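Local coordinates for protein oxygen-independent coproporphyrinogen III oxidase (Escherichia coli, PDB 1OLT) that carries out the oxygen-independent oxidative decarboxylation of coproporphyrinogen III to protoporphyrinogen IX in heme biosynthesis, as a radical SAM enzyme with a [4Fe-4S] cluster, at residues A[75-80]-A[148-153]; A[118-123]-A[156-161]. All coordinates share one frame; numbering follows the deposited sequence. Where two conformers were deposited one is given.

Contact 1: A[75-80]-A[148-153]; sequences VTRQQH and PREIEL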
ATOM      1  N   VAL A  75     -16.314  -6.275   9.932  1.00 12.73           N
ATOM      2  CA  VAL A  75     -16.635  -7.651   9.818  1.00 12.50           C
ATOM      3  C   VAL A  75     -18.156  -7.760  10.009  1.00 12.85           C
ATOM      4  O   VAL A  75     -18.675  -7.280  10.977  1.00 12.01           O
ATOM      5  CB  VAL A  75     -15.947  -8.484  10.943  1.00 14.73           C
ATOM      6  CG1 VAL A  75     -16.472  -9.931  10.922  1.00 14.17           C
ATOM      7  CG2 VAL A  75     -14.451  -8.481  10.771  1.00 15.21           C
ATOM      8  N   THR A  76     -18.849  -8.366   9.063  1.00 13.05           N
ATOM      9  CA  THR A  76     -20.270  -8.534   9.166  1.00 12.75           C
ATOM     10  C   THR A  76     -20.753  -9.655   8.263  1.00 12.82           C
ATOM     11  O   THR A  76     -20.255  -9.862   7.181  1.00 11.44           O
ATOM     12  CB  THR A  76     -21.011  -7.234   8.859  1.00 12.63           C
ATOM     13  OG1 THR A  76     -22.437  -7.431   8.913  1.00 10.42           O
ATOM     14  CG2 THR A  76     -20.776  -6.786   7.440  1.00 14.17           C
ATOM     15  N   ARG A  77     -21.749 -10.369   8.772  1.00 12.39           N
ATOM     16  CA  ARG A  77     -22.453 -11.348   7.992  1.00 12.99           C
ATOM     17  C   ARG A  77     -23.719 -10.777   7.321  1.00 13.21           C
ATOM     18  O   ARG A  77     -24.408 -11.483   6.581  1.00 12.41           O
ATOM     19  CB  ARG A  77     -22.810 -12.529   8.911  1.00 13.43           C
ATOM     20  CG  ARG A  77     -21.552 -13.366   9.369  1.00 12.47           C
ATOM     21  CD  ARG A  77     -20.719 -13.837   8.154  1.00 12.73           C
ATOM     22  NE  ARG A  77     -19.795 -14.895   8.480  1.00 13.17           N
ATOM     23  CZ  ARG A  77     -19.112 -15.548   7.555  1.00 13.01           C
ATOM     24  NH1 ARG A  77     -19.342 -15.315   6.276  1.00 12.43           N
ATOM     25  NH2 ARG A  77     -18.246 -16.477   7.894  1.00 11.28           N
ATOM     26  N   GLN A  78     -24.047  -9.520   7.630  1.00 13.90           N
ATOM     27  CA  GLN A  78     -25.207  -8.854   7.028  1.00 15.15           C
ATOM     28  C   GLN A  78     -24.838  -8.364   5.641  1.00 14.67           C
ATOM     29  O   GLN A  78     -24.457  -7.237   5.461  1.00 13.66           O
ATOM     30  CB  GLN A  78     -25.663  -7.720   7.918  1.00 14.38           C
ATOM     31  CG  GLN A  78     -26.156  -8.208   9.227  1.00 18.75           C
ATOM     32  CD  GLN A  78     -26.866  -7.120  10.001  1.00 23.66           C
ATOM     33  OE1 GLN A  78     -28.028  -6.798   9.718  1.00 27.14           O
ATOM     34  NE2 GLN A  78     -26.168  -6.515  10.908  1.00 23.24           N
ATOM     35  N   GLN A  79     -24.890  -9.264   4.681  1.00 15.71           N
ATOM     36  CA  GLN A  79     -24.370  -9.027   3.339  1.00 18.01           C
ATOM     37  C   GLN A  79     -25.066  -7.865   2.605  1.00 17.23           C
ATOM     38  O   GLN A  79     -24.420  -7.201   1.768  1.00 17.37           O
ATOM     39  CB  GLN A  79     -24.432 -10.291   2.469  1.00 18.52           C
ATOM     40  CG  GLN A  79     -23.160 -10.446   1.443  1.00 25.49           C
ATOM     41  CD  GLN A  79     -23.317  -9.634   0.118  1.00 28.94           C
ATOM     42  OE1 GLN A  79     -24.476  -9.282  -0.225  1.00 29.57           O
ATOM     43  NE2 GLN A  79     -22.133  -9.331  -0.647  1.00 20.02           N
ATOM     44  N   HIS A  80     -26.351  -7.636   2.934  1.00 15.98           N
ATOM     45  CA  HIS A  80     -27.082  -6.500   2.455  1.00 16.34           C
ATOM     46  C   HIS A  80     -26.415  -5.130   2.730  1.00 14.79           C
ATOM     47  O   HIS A  80     -26.729  -4.149   2.066  1.00 11.52           O
ATOM     48  CB  HIS A  80     -28.465  -6.452   3.019  1.00 16.77           C
ATOM     49  CG  HIS A  80     -28.534  -5.907   4.389  1.00 18.54           C
ATOM     50  ND1 HIS A  80     -28.636  -6.723   5.504  1.00 25.04           N
ATOM     51  CD2 HIS A  80     -28.556  -4.628   4.854  1.00 19.05           C
ATOM     52  CE1 HIS A  80     -28.665  -5.975   6.598  1.00 22.14           C
ATOM     53  NE2 HIS A  80     -28.611  -4.695   6.236  1.00 20.17           N
ATOM     54  N   PRO A 148      -8.855 -15.407   0.030  1.00 14.25           N
ATOM     55  CA  PRO A 148      -9.073 -16.729  -0.589  1.00 14.85           C
ATOM     56  C   PRO A 148      -9.937 -17.681   0.314  1.00 16.03           C
ATOM     57  O   PRO A 148      -9.525 -18.867   0.600  1.00 20.15           O
ATOM     58  CB  PRO A 148      -7.674 -17.259  -0.708  1.00 14.15           C
ATOM     59  CG  PRO A 148      -7.017 -16.715   0.624  1.00 13.40           C
ATOM     60  CD  PRO A 148      -7.563 -15.311   0.704  1.00 13.82           C
ATOM     61  N   ARG A 149     -11.027 -17.156   0.822  1.00 15.64           N
ATOM     62  CA  ARG A 149     -12.004 -17.878   1.646  1.00 15.38           C
ATOM     63  C   ARG A 149     -13.376 -17.433   1.191  1.00 14.95           C
ATOM     64  O   ARG A 149     -13.530 -16.322   0.712  1.00 14.20           O
ATOM     65  CB  ARG A 149     -11.846 -17.532   3.102  1.00 14.20           C
ATOM     66  CG  ARG A 149     -10.619 -18.056   3.719  1.00 15.54           C
ATOM     67  CD  ARG A 149     -10.430 -17.565   5.158  1.00 15.81           C
ATOM     68  NE  ARG A 149     -10.138 -16.122   5.191  1.00 12.48           N
ATOM     69  CZ  ARG A 149     -10.257 -15.347   6.243  1.00 13.96           C
ATOM     70  NH1 ARG A 149     -10.602 -15.855   7.422  1.00 12.92           N
ATOM     71  NH2 ARG A 149      -9.956 -14.048   6.147  1.00 14.63           N
ATOM     72  N   GLU A 150     -14.341 -18.331   1.285  1.00 14.67           N
ATOM     73  CA  GLU A 150     -15.758 -18.035   0.927  1.00 16.30           C
ATOM     74  C   GLU A 150     -15.875 -17.359  -0.454  1.00 15.72           C
ATOM     75  O   GLU A 150     -16.532 -16.305  -0.669  1.00 16.77           O
ATOM     76  CB  GLU A 150     -16.394 -17.251   2.065  1.00 15.79           C
ATOM     77  CG  GLU A 150     -16.379 -18.045   3.371  1.00 17.79           C
ATOM     78  CD  GLU A 150     -17.091 -17.317   4.534  1.00 20.41           C
ATOM     79  OE1 GLU A 150     -18.091 -16.659   4.260  1.00 22.28           O
ATOM     80  OE2 GLU A 150     -16.605 -17.346   5.713  1.00 17.91           O
ATOM     81  N   ILE A 151     -15.184 -17.938  -1.403  1.00 15.76           N
ATOM     82  CA  ILE A 151     -15.199 -17.396  -2.750  1.00 16.31           C
ATOM     83  C   ILE A 151     -15.107 -18.584  -3.702  1.00 16.84           C
ATOM     84  O   ILE A 151     -14.445 -19.528  -3.409  1.00 15.15           O
ATOM     85  CB  ILE A 151     -14.039 -16.349  -2.960  1.00 17.00           C
ATOM     86  CG1 ILE A 151     -14.200 -15.570  -4.238  1.00 16.46           C
ATOM     87  CG2 ILE A 151     -12.643 -16.956  -2.932  1.00 16.48           C
ATOM     88  CD1 ILE A 151     -13.115 -14.535  -4.420  1.00 17.58           C
ATOM     89  N   GLU A 152     -15.757 -18.486  -4.851  0.50 16.75           N
ATOM     90  CA  GLU A 152     -15.686 -19.541  -5.858  0.50 17.80           C
ATOM     91  C   GLU A 152     -14.642 -19.119  -6.911  0.50 17.04           C
ATOM     92  O   GLU A 152     -14.431 -17.924  -7.162  0.50 16.26           O
ATOM     93  CB  GLU A 152     -17.061 -19.752  -6.502  0.50 18.65           C
ATOM     94  CG  GLU A 152     -18.070 -20.428  -5.583  0.50 22.51           C
ATOM     95  CD  GLU A 152     -17.462 -21.572  -4.818  0.50 25.80           C
ATOM     96  OE1 GLU A 152     -17.047 -22.549  -5.470  0.50 30.58           O
ATOM     97  OE2 GLU A 152     -17.352 -21.470  -3.562  0.50 30.19           O
ATOM     98  N   LEU A 153     -13.977 -20.090  -7.501  1.00 16.44           N
ATOM     99  CA  LEU A 153     -12.993 -19.808  -8.548  1.00 17.40           C
ATOM    100  C   LEU A 153     -13.565 -18.961  -9.700  1.00 16.79           C
ATOM    101  O   LEU A 153     -12.856 -18.129 -10.245  1.00 16.65           O
ATOM    102  CB  LEU A 153     -12.464 -21.110  -9.156  1.00 18.27           C
ATOM    103  CG  LEU A 153     -11.515 -21.975  -8.325  1.00 22.82           C
ATOM    104  CD1 LEU A 153     -11.161 -23.263  -9.159  1.00 25.78           C
ATOM    105  CD2 LEU A 153     -10.308 -21.306  -7.993  1.00 21.86           C
TER
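Arg77 and Glu150 meet head-on in a bidentate salt bridge that spans two surface loops whose backbones stay well apart, the two CA atoms 11.8 Å from each other. Arg77 NH1 donates to Glu150 OE1 at 2.7 Å, almost straight at 174°, while Arg77 NH2 reaches Glu150 OE2 at 2.9 Å. Each carboxylate oxygen accepts through its syn lone pair, and the guanidinium and carboxylate planes lie only 16° apart, so the paired bonds hold both flat groups against rotation. The arginine chain turns about its CB-CG bond (chi2 -54°) before running out to its partner; the glutamate comes from the opposite direction, extended beyond CG. Although both residues are exposed, each also touches His63. Next door, Arg149 contacts the iron-sulfur cluster and is salt-bridged to Asp147, whereas the Glu150 side chain stays about 9 Å from the cluster. On the other loop, Thr76 OG1 accepts from Gln78 N in an ST turn. The bridge thus fastens the connection from strand 74-75 to helix 80-96 onto the one between strand 140-146 and helix 154-161, at the cluster end of the radical SAM core.

Contact 2: A[118-123]-A[156-161]; sequences LNKAQI and LDHLRA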
ATOM      1  N   LEU A 118     -17.961  -8.305  -2.122  1.00 13.82           N
ATOM      2  CA  LEU A 118     -18.942  -8.025  -3.156  1.00 14.26           C
ATOM      3  C   LEU A 118     -19.188  -9.261  -4.030  1.00 14.39           C
ATOM      4  O   LEU A 118     -18.261  -9.838  -4.597  1.00 14.03           O
ATOM      5  CB  LEU A 118     -18.526  -6.861  -4.000  1.00 12.47           C
ATOM      6  CG  LEU A 118     -18.182  -5.537  -3.307  1.00 13.87           C
ATOM      7  CD1 LEU A 118     -17.883  -4.522  -4.368  1.00 12.89           C
ATOM      8  CD2 LEU A 118     -19.292  -5.055  -2.456  1.00 16.69           C
ATOM      9  N   ASN A 119     -20.451  -9.620  -4.194  1.00 14.71           N
ATOM     10  CA  ASN A 119     -20.806 -10.679  -5.087  1.00 14.73           C
ATOM     11  C   ASN A 119     -20.663 -10.253  -6.596  1.00 14.34           C
ATOM     12  O   ASN A 119     -20.352  -9.097  -6.902  1.00 12.55           O
ATOM     13  CB  ASN A 119     -22.202 -11.260  -4.654  1.00 15.74           C
ATOM     14  CG  ASN A 119     -23.381 -10.295  -4.929  1.00 17.85           C
ATOM     15  OD1 ASN A 119     -23.321  -9.463  -5.857  1.00 14.65           O
ATOM     16  ND2 ASN A 119     -24.461 -10.458  -4.182  1.00 14.79           N
ATOM     17  N   LYS A 120     -20.875 -11.153  -7.537  1.00 12.92           N
ATOM     18  CA  LYS A 120     -20.724 -10.822  -8.965  1.00 13.54           C
ATOM     19  C   LYS A 120     -21.558  -9.660  -9.442  1.00 13.65           C
ATOM     20  O   LYS A 120     -21.078  -8.767 -10.168  1.00 12.78           O
ATOM     21  CB  LYS A 120     -20.998 -12.068  -9.833  1.00 14.91           C
ATOM     22  CG  LYS A 120     -19.968 -13.233  -9.663  1.00 18.48           C
ATOM     23  CD  LYS A 120     -20.416 -14.458 -10.567  1.00 21.35           C
ATOM     24  CE  LYS A 120     -19.753 -15.743 -10.142  1.00 28.59           C
ATOM     25  NZ  LYS A 120     -19.972 -16.934 -11.144  1.00 34.47           N
ATOM     26  N   ALA A 121     -22.834  -9.630  -9.026  1.00 13.84           N
ATOM     27  CA  ALA A 121     -23.717  -8.515  -9.389  1.00 13.67           C
ATOM     28  C   ALA A 121     -23.236  -7.179  -8.815  1.00 13.35           C
ATOM     29  O   ALA A 121     -23.239  -6.205  -9.508  1.00 13.38           O
ATOM     30  CB  ALA A 121     -25.207  -8.785  -8.949  1.00 14.19           C
ATOM     31  N   GLN A 122     -22.799  -7.168  -7.583  1.00 12.54           N
ATOM     32  CA  GLN A 122     -22.260  -5.977  -6.938  1.00 12.74           C
ATOM     33  C   GLN A 122     -20.930  -5.481  -7.589  1.00 12.71           C
ATOM     34  O   GLN A 122     -20.739  -4.282  -7.833  1.00 11.88           O
ATOM     35  CB  GLN A 122     -22.071  -6.250  -5.414  1.00 13.44           C
ATOM     36  CG  GLN A 122     -23.403  -6.409  -4.740  1.00 14.81           C
ATOM     37  CD  GLN A 122     -23.319  -7.056  -3.405  1.00 14.92           C
ATOM     38  OE1 GLN A 122     -22.284  -7.708  -3.057  1.00 14.23           O
ATOM     39  NE2 GLN A 122     -24.447  -6.995  -2.650  1.00 13.71           N
ATOM     40  N   ILE A 123     -20.043  -6.408  -7.902  1.00 12.86           N
ATOM     41  CA  ILE A 123     -18.802  -6.091  -8.620  1.00 12.75           C
ATOM     42  C   ILE A 123     -19.186  -5.416  -9.904  1.00 12.20           C
ATOM     43  O   ILE A 123     -18.639  -4.368 -10.255  1.00 11.63           O
ATOM     44  CB  ILE A 123     -18.022  -7.369  -8.924  1.00 12.31           C
ATOM     45  CG1 ILE A 123     -17.391  -7.882  -7.653  1.00 14.89           C
ATOM     46  CG2 ILE A 123     -16.964  -7.097  -9.973  1.00 14.00           C
ATOM     47  CD1 ILE A 123     -16.923  -9.306  -7.724  1.00 17.04           C
ATOM     48  N   LEU A 156     -13.040 -15.116 -10.259  1.00 13.64           N
ATOM     49  CA  LEU A 156     -11.883 -14.618 -11.003  1.00 13.58           C
ATOM     50  C   LEU A 156     -12.201 -14.426 -12.479  1.00 13.15           C
ATOM     51  O   LEU A 156     -11.810 -13.408 -13.055  1.00 13.42           O
ATOM     52  CB  LEU A 156     -10.674 -15.542 -10.838  1.00 13.74           C
ATOM     53  CG  LEU A 156     -10.185 -15.714  -9.390  1.00 15.92           C
ATOM     54  CD1 LEU A 156      -8.952 -16.600  -9.415  1.00 19.71           C
ATOM     55  CD2 LEU A 156      -9.977 -14.456  -8.609  1.00 16.83           C
ATOM     56  N   ASP A 157     -12.919 -15.368 -13.103  1.00 12.83           N
ATOM     57  CA  ASP A 157     -13.358 -15.179 -14.492  1.00 13.26           C
ATOM     58  C   ASP A 157     -14.242 -13.914 -14.612  1.00 13.27           C
ATOM     59  O   ASP A 157     -14.114 -13.158 -15.539  1.00 11.98           O
ATOM     60  CB  ASP A 157     -14.097 -16.378 -15.036  1.00 14.21           C
ATOM     61  CG  ASP A 157     -13.253 -17.672 -14.910  1.00 16.38           C
ATOM     62  OD1 ASP A 157     -13.181 -18.289 -13.832  1.00 17.44           O
ATOM     63  OD2 ASP A 157     -12.615 -18.077 -15.839  1.00 20.74           O
ATOM     64  N   HIS A 158     -15.103 -13.699 -13.656  1.00 12.44           N
ATOM     65  CA  HIS A 158     -15.974 -12.534 -13.677  1.00 12.79           C
ATOM     66  C   HIS A 158     -15.173 -11.246 -13.530  1.00 12.64           C
ATOM     67  O   HIS A 158     -15.433 -10.280 -14.240  1.00 11.91           O
ATOM     68  CB  HIS A 158     -16.945 -12.594 -12.560  1.00 13.42           C
ATOM     69  CG  HIS A 158     -17.998 -11.523 -12.618  1.00 13.96           C
ATOM     70  ND1 HIS A 158     -19.023 -11.553 -13.524  1.00 15.32           N
ATOM     71  CD2 HIS A 158     -18.181 -10.405 -11.880  1.00 16.22           C
ATOM     72  CE1 HIS A 158     -19.813 -10.505 -13.350  1.00 16.40           C
ATOM     73  NE2 HIS A 158     -19.324  -9.789 -12.343  1.00 16.66           N
ATOM     74  N   LEU A 159     -14.184 -11.214 -12.627  1.00 13.01           N
ATOM     75  CA  LEU A 159     -13.313 -10.045 -12.496  1.00 12.75           C
ATOM     76  C   LEU A 159     -12.575  -9.748 -13.804  1.00 12.89           C
ATOM     77  O   LEU A 159     -12.441  -8.600 -14.238  1.00 11.46           O
ATOM     78  CB  LEU A 159     -12.285 -10.222 -11.354  1.00 14.01           C
ATOM     79  CG  LEU A 159     -12.960 -10.336  -9.985  1.00 14.00           C
ATOM     80  CD1 LEU A 159     -12.009 -10.867  -8.967  1.00 13.41           C
ATOM     81  CD2 LEU A 159     -13.477  -8.965  -9.592  1.00 14.50           C
ATOM     82  N   ARG A 160     -12.031 -10.784 -14.395  1.00 13.57           N
ATOM     83  CA  ARG A 160     -11.411 -10.644 -15.679  1.00 15.25           C
ATOM     84  C   ARG A 160     -12.364 -10.081 -16.757  1.00 15.68           C
ATOM     85  O   ARG A 160     -11.991  -9.182 -17.549  1.00 16.12           O
ATOM     86  CB  ARG A 160     -10.931 -11.986 -16.099  1.00 15.43           C
ATOM     87  CG  ARG A 160      -9.858 -11.881 -16.954  1.00 21.08           C
ATOM     88  CD  ARG A 160      -8.457 -11.645 -16.255  1.00 22.54           C
ATOM     89  NE  ARG A 160      -7.586 -11.604 -17.447  1.00 22.07           N
ATOM     90  CZ  ARG A 160      -7.373 -10.506 -18.147  1.00 26.16           C
ATOM     91  NH1 ARG A 160      -7.840  -9.311 -17.737  1.00 28.67           N
ATOM     92  NH2 ARG A 160      -6.653 -10.573 -19.224  1.00 27.92           N
ATOM     93  N   ALA A 161     -13.596 -10.573 -16.795  1.00 14.93           N
ATOM     94  CA  ALA A 161     -14.560 -10.079 -17.782  1.00 15.67           C
ATOM     95  C   ALA A 161     -14.892  -8.630 -17.486  1.00 14.94           C
ATOM     96  O   ALA A 161     -15.199  -7.901 -18.403  1.00 16.50           O
ATOM     97  CB  ALA A 161     -15.921 -10.973 -17.842  1.00 14.85           C
TER
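His158 on helix 154-161 turns its imidazole toward Lys120 in the first turn of helix 120-133. The two helices are the connections of successive beta-alpha-beta crossovers, joining parallel strands 105-112, 140-146 and 166-172 in the radical SAM core, a member of the TIM-barrel clan. Lys120 lies over one face of the ring: its CB sits 3.8 Å from the ring centroid and 12° off the normal, a CH-pi contact above the ring centre. The Lys120 CG continues along the same face toward His158 CG, 3.9 Å away, so it is the aliphatic root of the lysine that does the touching. Beyond it the chain is extended and leads away to a salt bridge between its NZ and Asp154, near the start of the helix that carries His158. The histidine chi1 of -172°, which sets CG opposite the backbone N, carries its ring over to helix 120-133. This brings His158 NE2 to 3.0 Å from Lys120 O, but the N-H...O angle of 126° makes the hydrogen bond weak; Ser124 OG bonds to the same carbonyl and forms another weak bond with NE2. At the ring edge, near its plane, stands Ile123 CG2, 4.0 Å from His158 CD2. Deeper in, Ile123 and Leu159 cross at about a right angle, both buried, and carry the apolar part of the contact. Asn119, the N-cap residue of helix 120-133, closes a capping box with Gln122: Gln122 N bonds to Asn119 OD1 and Asn119 N to Gln122 OE1. Gln122 NE2 also bonds to Asp83 OD1 on helix 80-96. Between the two buried residues the closest approach is from Ile123 CD1 to Leu159 CD2, 3.9 Å, with Ile123 CG2 touching the same leucine methyl.

How the contacts relate
From the N terminus the chain leaves strand 74-75 through 75-80, runs along helix 80-96 and strand 105-112, and enters helix 120-133 at 118-123. It then follows strand 140-146 into 148-153, where contact 1 closes a loop of 67 intervening residues. Helix 154-161 comes next, and its residues 156-161 close the shorter loop of contact 2, with 32 residues between. The segments alternate, so the two loops cross rather than nest. Contact 1 joins surface connections near the cluster; contact 2 joins the two helices on either side of strand 140-146 in sequence. Their centres lie about 13 Å apart, and a probable hydrogen bond from Gln79 NE2 to Gln122 OE1 links them directly.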